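Local coordinates for protein nucleoporin NUP82 (Chaetomium thermophilum, PDB 5CWW) that probably serves as a structural component of the nuclear pore complex and as a docking partner for transiently associated transport factors, at residues Ala255-Thr261 / Lys390-Gly396; Leu423-Ile428 / Ile439-Ile443. All blocks are in the same frame, centred on the assembly; numbering follows the deposited sequence.

Neither contact is a surface one: both are largely buried, but they differ in depth. Contact 1 lies about 5 Å from the chain's centre and contact 2 about 16 Å, measured from the centre of each contact, and only contact 2 is also reached by a chain of another protein. Contact 1 joins two separate sheets, mostly through side-chain packing, with few direct polar links and one water bridge. Contact 2 lies within one sheet, where backbone bonds pair the two strands of a hairpin and an amide-carboxylate pair extends the pairing just beyond them. They share that sheet: strands 389-395 and 427-432 are neighbours, and I395 N lies 2.8 Å from I427 O, a probable hydrogen bond.

Contact 1: Ala255-Thr261 / Lys390-Gly396; sequences AAACFPT and KDIYVIG
C258 turns its side chain across the gap onto I392 and V394. Its CB is 4.1 Å from I392 O, and SG comes closer to the same oxygen, 3.7 Å. A chi1 of 67° sets the sulfur between the backbone N and carbonyl carbon, where it rests over the gap between two methyls: SG is 3.6 Å from V394 CG2 and 4.0 Å from I392 CG2. Two residues earlier, the small A256 points the same way, its CB 3.6 Å from D391 OD1; that carboxylate is turned back to take the N-H of I392, while its other oxygen forms a salt bridge with R47.

Past the end of strand 255-258 polar links join the packing of P260 on G396 and V394. Water 1 donates to F259 O and accepts from V394 N, bridging the backbones. T261 N then reaches V394 O at 3.3 Å, N-H...O angle 163°. The T261 side chain straddles the far end: CG2 sits 3.5 Å from Y393 OH, a hydroxyl bonded to P499 O, while OG1 receives a weak bond from G396 N.

The two strands run nearly parallel, at 15° with axes 5.3 Å apart, yet each pairs by backbone bonds with its own sheet, 254-258 with 272-276 and 389-395 with 427-432. Such side-by-side innermost strands of neighbouring sheets are characteristic of adjacent blades in a beta-propeller, the fold of this N-terminal domain.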
ATOM      1  N   ALA B 255      -5.713   0.746  -2.829  1.00 45.63           N
ATOM      2  CA  ALA B 255      -6.524  -0.126  -1.986  1.00 46.24           C
ATOM      3  C   ALA B 255      -5.788  -0.435  -0.688  1.00 46.32           C
ATOM      4  O   ALA B 255      -6.378  -0.412   0.388  1.00 47.05           O
ATOM      5  CB  ALA B 255      -6.865  -1.410  -2.718  1.00 46.48           C
ATOM      6  N   ALA B 256      -4.496  -0.728  -0.795  1.00 44.99           N
ATOM      7  CA  ALA B 256      -3.682  -1.021   0.377  1.00 44.16           C
ATOM      8  C   ALA B 256      -2.200  -1.030   0.033  1.00 43.39           C
ATOM      9  O   ALA B 256      -1.819  -1.159  -1.129  1.00 43.40           O
ATOM     10  CB  ALA B 256      -4.084  -2.358   0.987  1.00 45.29           C
ATOM     11  N   ALA B 257      -1.373  -0.901   1.063  1.00 43.34           N
ATOM     12  CA  ALA B 257       0.072  -0.944   0.910  1.00 43.51           C
ATOM     13  C   ALA B 257       0.682  -1.692   2.084  1.00 44.28           C
ATOM     14  O   ALA B 257       0.116  -1.714   3.179  1.00 45.69           O
ATOM     15  CB  ALA B 257       0.644   0.452   0.817  1.00 42.22           C
ATOM     16  N   CYS B 258       1.833  -2.313   1.853  1.00 45.02           N
ATOM     17  CA  CYS B 258       2.518  -3.026   2.916  1.00 46.08           C
ATOM     18  C   CYS B 258       4.014  -3.106   2.658  1.00 43.51           C
ATOM     19  O   CYS B 258       4.469  -2.975   1.520  1.00 42.90           O
ATOM     20  CB  CYS B 258       1.940  -4.435   3.064  1.00 47.55           C
ATOM     21  SG  CYS B 258       2.258  -5.503   1.646  1.00 48.17           S
ATOM     22  N   PHE B 259       4.769  -3.286   3.738  1.00 43.11           N
ATOM     23  CA  PHE B 259       6.155  -3.712   3.652  1.00 42.94           C
ATOM     24  C   PHE B 259       6.177  -5.225   3.791  1.00 45.30           C
ATOM     25  O   PHE B 259       5.262  -5.805   4.380  1.00 46.39           O
ATOM     26  CB  PHE B 259       7.014  -3.070   4.742  1.00 42.65           C
ATOM     27  CG  PHE B 259       7.344  -1.630   4.486  1.00 43.40           C
ATOM     28  CD1 PHE B 259       8.282  -1.281   3.530  1.00 43.18           C
ATOM     29  CD2 PHE B 259       6.728  -0.626   5.211  1.00 43.82           C
ATOM     30  CE1 PHE B 259       8.592   0.045   3.289  1.00 43.84           C
ATOM     31  CE2 PHE B 259       7.036   0.705   4.978  1.00 43.74           C
ATOM     32  CZ  PHE B 259       7.969   1.039   4.014  1.00 44.72           C
ATOM     33  N   PRO B 260       7.214  -5.876   3.248  1.00 49.06           N
ATOM     34  CA  PRO B 260       7.313  -7.308   3.513  1.00 52.09           C
ATOM     35  C   PRO B 260       7.410  -7.594   5.000  1.00 57.00           C
ATOM     36  O   PRO B 260       7.887  -6.752   5.767  1.00 57.22           O
ATOM     37  CB  PRO B 260       8.600  -7.709   2.789  1.00 51.52           C
ATOM     38  CG  PRO B 260       8.682  -6.756   1.661  1.00 49.18           C
ATOM     39  CD  PRO B 260       8.174  -5.447   2.219  1.00 47.72           C
ATOM     40  N   THR B 261       6.914  -8.764   5.385  1.00 65.67           N
ATOM     41  CA  THR B 261       7.135  -9.322   6.709  1.00 69.85           C
ATOM     42  C   THR B 261       8.616  -9.194   7.036  1.00 77.97           C
ATOM     43  O   THR B 261       9.454  -9.418   6.165  1.00 77.24           O
ATOM     44  CB  THR B 261       6.700 -10.796   6.760  1.00 66.08           C
ATOM     45  OG1 THR B 261       7.405 -11.530   5.752  1.00 66.18           O
ATOM     46  CG2 THR B 261       5.204 -10.923   6.506  1.00 66.27           C
ATOM     47  N   LYS B 390      -8.419  -5.436  -3.052  1.00 49.35           N
ATOM     48  CA  LYS B 390      -8.815  -4.832  -1.785  1.00 47.22           C
ATOM     49  C   LYS B 390      -7.733  -4.954  -0.718  1.00 47.87           C
ATOM     50  O   LYS B 390      -7.740  -4.212   0.262  1.00 48.65           O
ATOM     51  CB  LYS B 390     -10.118  -5.466  -1.291  1.00 48.88           C
ATOM     52  CG  LYS B 390     -11.344  -5.029  -2.087  1.00 50.79           C
ATOM     53  CD  LYS B 390     -11.695  -3.563  -1.818  1.00 53.62           C
ATOM     54  CE  LYS B 390     -12.588  -2.971  -2.897  1.00 57.38           C
ATOM     55  NZ  LYS B 390     -13.901  -3.663  -2.977  1.00 60.35           N
ATOM     56  N   ASP B 391      -6.801  -5.882  -0.902  1.00 48.98           N
ATOM     57  CA  ASP B 391      -5.680  -5.993   0.023  1.00 48.40           C
ATOM     58  C   ASP B 391      -4.465  -6.621  -0.639  1.00 47.21           C
ATOM     59  O   ASP B 391      -4.570  -7.280  -1.672  1.00 48.44           O
ATOM     60  CB  ASP B 391      -6.071  -6.814   1.252  1.00 50.04           C
ATOM     61  CG  ASP B 391      -5.281  -6.423   2.493  1.00 50.97           C
ATOM     62  OD1 ASP B 391      -4.279  -5.689   2.366  1.00 50.36           O
ATOM     63  OD2 ASP B 391      -5.655  -6.863   3.600  1.00 52.31           O
ATOM     64  N   ILE B 392      -3.307  -6.398  -0.028  1.00 44.61           N
ATOM     65  CA  ILE B 392      -2.058  -6.974  -0.496  1.00 44.49           C
ATOM     66  C   ILE B 392      -1.246  -7.421   0.711  1.00 45.37           C
ATOM     67  O   ILE B 392      -1.220  -6.741   1.738  1.00 45.49           O
ATOM     68  CB  ILE B 392      -1.248  -5.975  -1.352  1.00 43.72           C
ATOM     69  CG1 ILE B 392       0.044  -6.627  -1.855  1.00 43.68           C
ATOM     70  CG2 ILE B 392      -0.958  -4.694  -0.562  1.00 42.80           C
ATOM     71  CD1 ILE B 392       0.767  -5.829  -2.918  1.00 43.95           C
ATOM     72  N   TYR B 393      -0.602  -8.576   0.586  1.00 46.36           N
ATOM     73  CA  TYR B 393       0.199  -9.140   1.664  1.00 45.10           C
ATOM     74  C   TYR B 393       1.435  -9.802   1.082  1.00 43.99           C
ATOM     75  O   TYR B 393       1.331 -10.726   0.277  1.00 45.36           O
ATOM     76  CB  TYR B 393      -0.617 -10.144   2.476  1.00 46.16           C
ATOM     77  CG  TYR B 393       0.188 -10.897   3.508  1.00 48.08           C
ATOM     78  CD1 TYR B 393       0.633 -10.268   4.663  1.00 49.06           C
ATOM     79  CD2 TYR B 393       0.495 -12.239   3.332  1.00 49.70           C
ATOM     80  CE1 TYR B 393       1.369 -10.955   5.610  1.00 50.43           C
ATOM     81  CE2 TYR B 393       1.228 -12.933   4.274  1.00 52.10           C
ATOM     82  CZ  TYR B 393       1.662 -12.287   5.411  1.00 52.85           C
ATOM     83  OH  TYR B 393       2.391 -12.977   6.348  1.00 54.11           O
ATOM     84  N   VAL B 394       2.604  -9.311   1.480  1.00 39.23           N
ATOM     85  CA  VAL B 394       3.859  -9.749   0.889  1.00 40.25           C
ATOM     86  C   VAL B 394       4.749 -10.443   1.907  1.00 41.88           C
ATOM     87  O   VAL B 394       5.067  -9.890   2.956  1.00 40.13           O
ATOM     88  CB  VAL B 394       4.629  -8.568   0.279  1.00 39.42           C
ATOM     89  CG1 VAL B 394       5.910  -9.053  -0.401  1.00 40.45           C
ATOM     90  CG2 VAL B 394       3.749  -7.833  -0.721  1.00 39.83           C
ATOM     91  N   ILE B 395       5.145 -11.667   1.580  1.00 44.79           N
ATOM     92  CA  ILE B 395       6.107 -12.408   2.378  1.00 47.41           C
ATOM     93  C   ILE B 395       7.474 -12.234   1.736  1.00 46.48           C
ATOM     94  O   ILE B 395       7.734 -12.762   0.654  1.00 48.19           O
ATOM     95  CB  ILE B 395       5.740 -13.896   2.471  1.00 47.71           C
ATOM     96  CG1 ILE B 395       4.298 -14.053   2.958  1.00 47.57           C
ATOM     97  CG2 ILE B 395       6.696 -14.619   3.411  1.00 47.97           C
ATOM     98  CD1 ILE B 395       3.729 -15.431   2.755  1.00 48.98           C
ATOM     99  N   GLY B 396       8.343 -11.480   2.399  1.00 43.04           N
ATOM    100  CA  GLY B 396       9.643 -11.165   1.842  1.00 41.97           C
ATOM    101  C   GLY B 396      10.533 -12.386   1.728  1.00 44.08           C
ATOM    102  O   GLY B 396      10.422 -13.326   2.517  1.00 43.83           O
TER
HETATM  103  O   HOH W   1       3.387  -7.910   4.054  1.00 43.60           O

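Contact 2: Leu423-Ile428 / Ile439-Ile443; sequences LSLNII and ICLDI
N426 and D442 run alongside each other in the same direction, with their amide and carboxylate planes only 18° apart. N426 ND2 donates to D442 OD2 at 3.0 Å, an N-H...O angle of 162°; the acceptor is almost in the amide plane, and the anti lone pair of OD2 is used. Other partners fix the rotation of both groups: E397 N binds N426 OD1, while G445 N and V446 N bind OD1 and OD2 of D442. The backbones of the same residues also meet, D442 N to N426 O at 3.0 Å, and water 2 joins N426 N to D442 O.

The bonds continue the ladder of an antiparallel beta hairpin, strands 427-432 and 437-441, in which I428 and C440 form a hydrogen-bonded pair, I428 N to C440 O and C440 N to I428 O both 2.9 Å. I427 and L441, the non-hydrogen-bonded pair, send their side chains to the opposite face, where they run alongside each other, I427 CG1 3.9 Å from L441 CD2. With chi1 of I427 at -54°, CG2 is anti to the backbone N and slants across I439, 3.7 Å from I439 CG2. L423 comes in from before the strand at about a right angle to L441, and their CD2 methyls meet at 4.2 Å. Helix 518-526 covers this face through V519 on I427 and W518 on L441, while an apolar side chain of another protein's chain also packs on L441.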
ATOM      1  N   LEU B 423      11.495 -19.389   1.956  1.00 59.39           N
ATOM      2  CA  LEU B 423      11.718 -19.295   0.517  1.00 55.97           C
ATOM      3  C   LEU B 423      12.557 -18.078   0.143  1.00 51.30           C
ATOM      4  O   LEU B 423      12.283 -16.958   0.585  1.00 50.42           O
ATOM      5  CB  LEU B 423      10.376 -19.239  -0.219  1.00 53.28           C
ATOM      6  CG  LEU B 423      10.438 -19.267  -1.750  1.00 50.43           C
ATOM      7  CD1 LEU B 423      10.958 -20.608  -2.249  1.00 50.98           C
ATOM      8  CD2 LEU B 423       9.070 -18.966  -2.342  1.00 50.84           C
ATOM      9  N   SER B 424      13.560 -18.298  -0.700  1.00 52.34           N
ATOM     10  CA  SER B 424      14.439 -17.223  -1.153  1.00 51.10           C
ATOM     11  C   SER B 424      13.796 -16.379  -2.256  1.00 49.64           C
ATOM     12  O   SER B 424      14.483 -15.898  -3.157  1.00 51.04           O
ATOM     13  CB  SER B 424      15.766 -17.803  -1.648  1.00 53.54           C
ATOM     14  OG  SER B 424      15.554 -18.748  -2.683  1.00 55.13           O
ATOM     15  N   LEU B 425      12.480 -16.198  -2.177  1.00 45.28           N
ATOM     16  CA  LEU B 425      11.747 -15.380  -3.136  1.00 45.86           C
ATOM     17  C   LEU B 425      10.642 -14.622  -2.424  1.00 44.93           C
ATOM     18  O   LEU B 425      10.030 -15.138  -1.487  1.00 46.03           O
ATOM     19  CB  LEU B 425      11.132 -16.240  -4.242  1.00 47.97           C
ATOM     20  CG  LEU B 425      12.039 -17.084  -5.138  1.00 52.34           C
ATOM     21  CD1 LEU B 425      11.178 -18.020  -5.960  1.00 53.97           C
ATOM     22  CD2 LEU B 425      12.892 -16.211  -6.044  1.00 53.68           C
ATOM     23  N   ASN B 426      10.382 -13.399  -2.866  1.00 44.17           N
ATOM     24  CA  ASN B 426       9.219 -12.669  -2.390  1.00 45.08           C
ATOM     25  C   ASN B 426       7.948 -13.354  -2.873  1.00 45.13           C
ATOM     26  O   ASN B 426       7.873 -13.802  -4.021  1.00 44.93           O
ATOM     27  CB  ASN B 426       9.243 -11.212  -2.860  1.00 44.33           C
ATOM     28  CG  ASN B 426      10.497 -10.481  -2.433  1.00 46.88           C
ATOM     29  OD1 ASN B 426      10.777 -10.348  -1.240  1.00 46.34           O
ATOM     30  ND2 ASN B 426      11.251  -9.981  -3.404  1.00 47.63           N
ATOM     31  N   ILE B 427       6.966 -13.457  -1.987  1.00 45.93           N
ATOM     32  CA  ILE B 427       5.652 -13.962  -2.350  1.00 46.79           C
ATOM     33  C   ILE B 427       4.645 -12.834  -2.189  1.00 46.58           C
ATOM     34  O   ILE B 427       4.454 -12.309  -1.091  1.00 47.61           O
ATOM     35  CB  ILE B 427       5.233 -15.171  -1.491  1.00 45.80           C
ATOM     36  CG1 ILE B 427       6.316 -16.255  -1.542  1.00 47.27           C
ATOM     37  CG2 ILE B 427       3.899 -15.728  -1.982  1.00 44.88           C
ATOM     38  CD1 ILE B 427       6.059 -17.445  -0.633  1.00 49.03           C
ATOM     39  N   ILE B 428       4.025 -12.452  -3.299  1.00 46.89           N
ATOM     40  CA  ILE B 428       3.055 -11.370  -3.305  1.00 46.33           C
ATOM     41  C   ILE B 428       1.652 -11.961  -3.358  1.00 48.58           C
ATOM     42  O   ILE B 428       1.272 -12.611  -4.334  1.00 49.27           O
ATOM     43  CB  ILE B 428       3.283 -10.409  -4.493  1.00 45.14           C
ATOM     44  CG1 ILE B 428       4.609  -9.657  -4.324  1.00 45.75           C
ATOM     45  CG2 ILE B 428       2.162  -9.375  -4.588  1.00 44.39           C
ATOM     46  CD1 ILE B 428       5.854 -10.446  -4.672  1.00 46.24           C
ATOM     47  N   ILE B 439      -1.689 -15.961  -5.476  1.00 50.01           N
ATOM     48  CA  ILE B 439      -0.339 -16.129  -4.950  1.00 49.90           C
ATOM     49  C   ILE B 439       0.665 -15.990  -6.084  1.00 51.45           C
ATOM     50  O   ILE B 439       0.706 -16.820  -6.994  1.00 51.87           O
ATOM     51  CB  ILE B 439      -0.158 -17.500  -4.263  1.00 49.67           C
ATOM     52  CG1 ILE B 439      -1.264 -17.739  -3.230  1.00 49.98           C
ATOM     53  CG2 ILE B 439       1.225 -17.600  -3.622  1.00 50.79           C
ATOM     54  CD1 ILE B 439      -1.337 -16.683  -2.140  1.00 47.54           C
ATOM     55  N   CYS B 440       1.464 -14.933  -6.024  1.00 50.50           N
ATOM     56  CA  CYS B 440       2.445 -14.642  -7.061  1.00 50.96           C
ATOM     57  C   CYS B 440       3.863 -14.759  -6.527  1.00 51.77           C
ATOM     58  O   CYS B 440       4.126 -14.441  -5.366  1.00 53.72           O
ATOM     59  CB  CYS B 440       2.217 -13.241  -7.629  1.00 49.53           C
ATOM     60  SG  CYS B 440       0.530 -12.963  -8.192  1.00 50.62           S
ATOM     61  N   LEU B 441       4.774 -15.205  -7.387  1.00 52.29           N
ATOM     62  CA  LEU B 441       6.177 -15.341  -7.027  1.00 49.70           C
ATOM     63  C   LEU B 441       7.014 -14.319  -7.780  1.00 50.08           C
ATOM     64  O   LEU B 441       6.854 -14.135  -8.988  1.00 51.38           O
ATOM     65  CB  LEU B 441       6.679 -16.752  -7.326  1.00 50.45           C
ATOM     66  CG  LEU B 441       5.948 -17.895  -6.620  1.00 49.70           C
ATOM     67  CD1 LEU B 441       6.407 -19.238  -7.181  1.00 52.29           C
ATOM     68  CD2 LEU B 441       6.172 -17.832  -5.115  1.00 49.89           C
ATOM     69  N   ASP B 442       7.905 -13.655  -7.052  1.00 50.89           N
ATOM     70  CA  ASP B 442       8.812 -12.684  -7.646  1.00 51.21           C
ATOM     71  C   ASP B 442      10.046 -13.393  -8.193  1.00 51.62           C
ATOM     72  O   ASP B 442      11.088 -13.453  -7.540  1.00 52.29           O
ATOM     73  CB  ASP B 442       9.203 -11.621  -6.619  1.00 51.78           C
ATOM     74  CG  ASP B 442      10.121 -10.562  -7.195  1.00 52.65           C
ATOM     75  OD1 ASP B 442      10.197 -10.449  -8.439  1.00 54.06           O
ATOM     76  OD2 ASP B 442      10.756  -9.834  -6.402  1.00 52.98           O
ATOM     77  N   ILE B 443       9.908 -13.931  -9.401  1.00 52.10           N
ATOM     78  CA  ILE B 443      10.970 -14.693 -10.049  1.00 55.54           C
ATOM     79  C   ILE B 443      12.150 -13.810 -10.434  1.00 55.74           C
ATOM     80  O   ILE B 443      13.305 -14.222 -10.329  1.00 57.55           O
ATOM     81  CB  ILE B 443      10.445 -15.396 -11.323  1.00 60.10           C
ATOM     82  CG1 ILE B 443       9.230 -16.271 -10.996  1.00 61.23           C
ATOM     83  CG2 ILE B 443      11.542 -16.223 -11.982  1.00 63.10           C
ATOM     84  CD1 ILE B 443       9.487 -17.337  -9.948  1.00 62.73           C
TER
HETATM   85  O   HOH W   2      12.013 -12.606  -5.151  1.00 44.24           O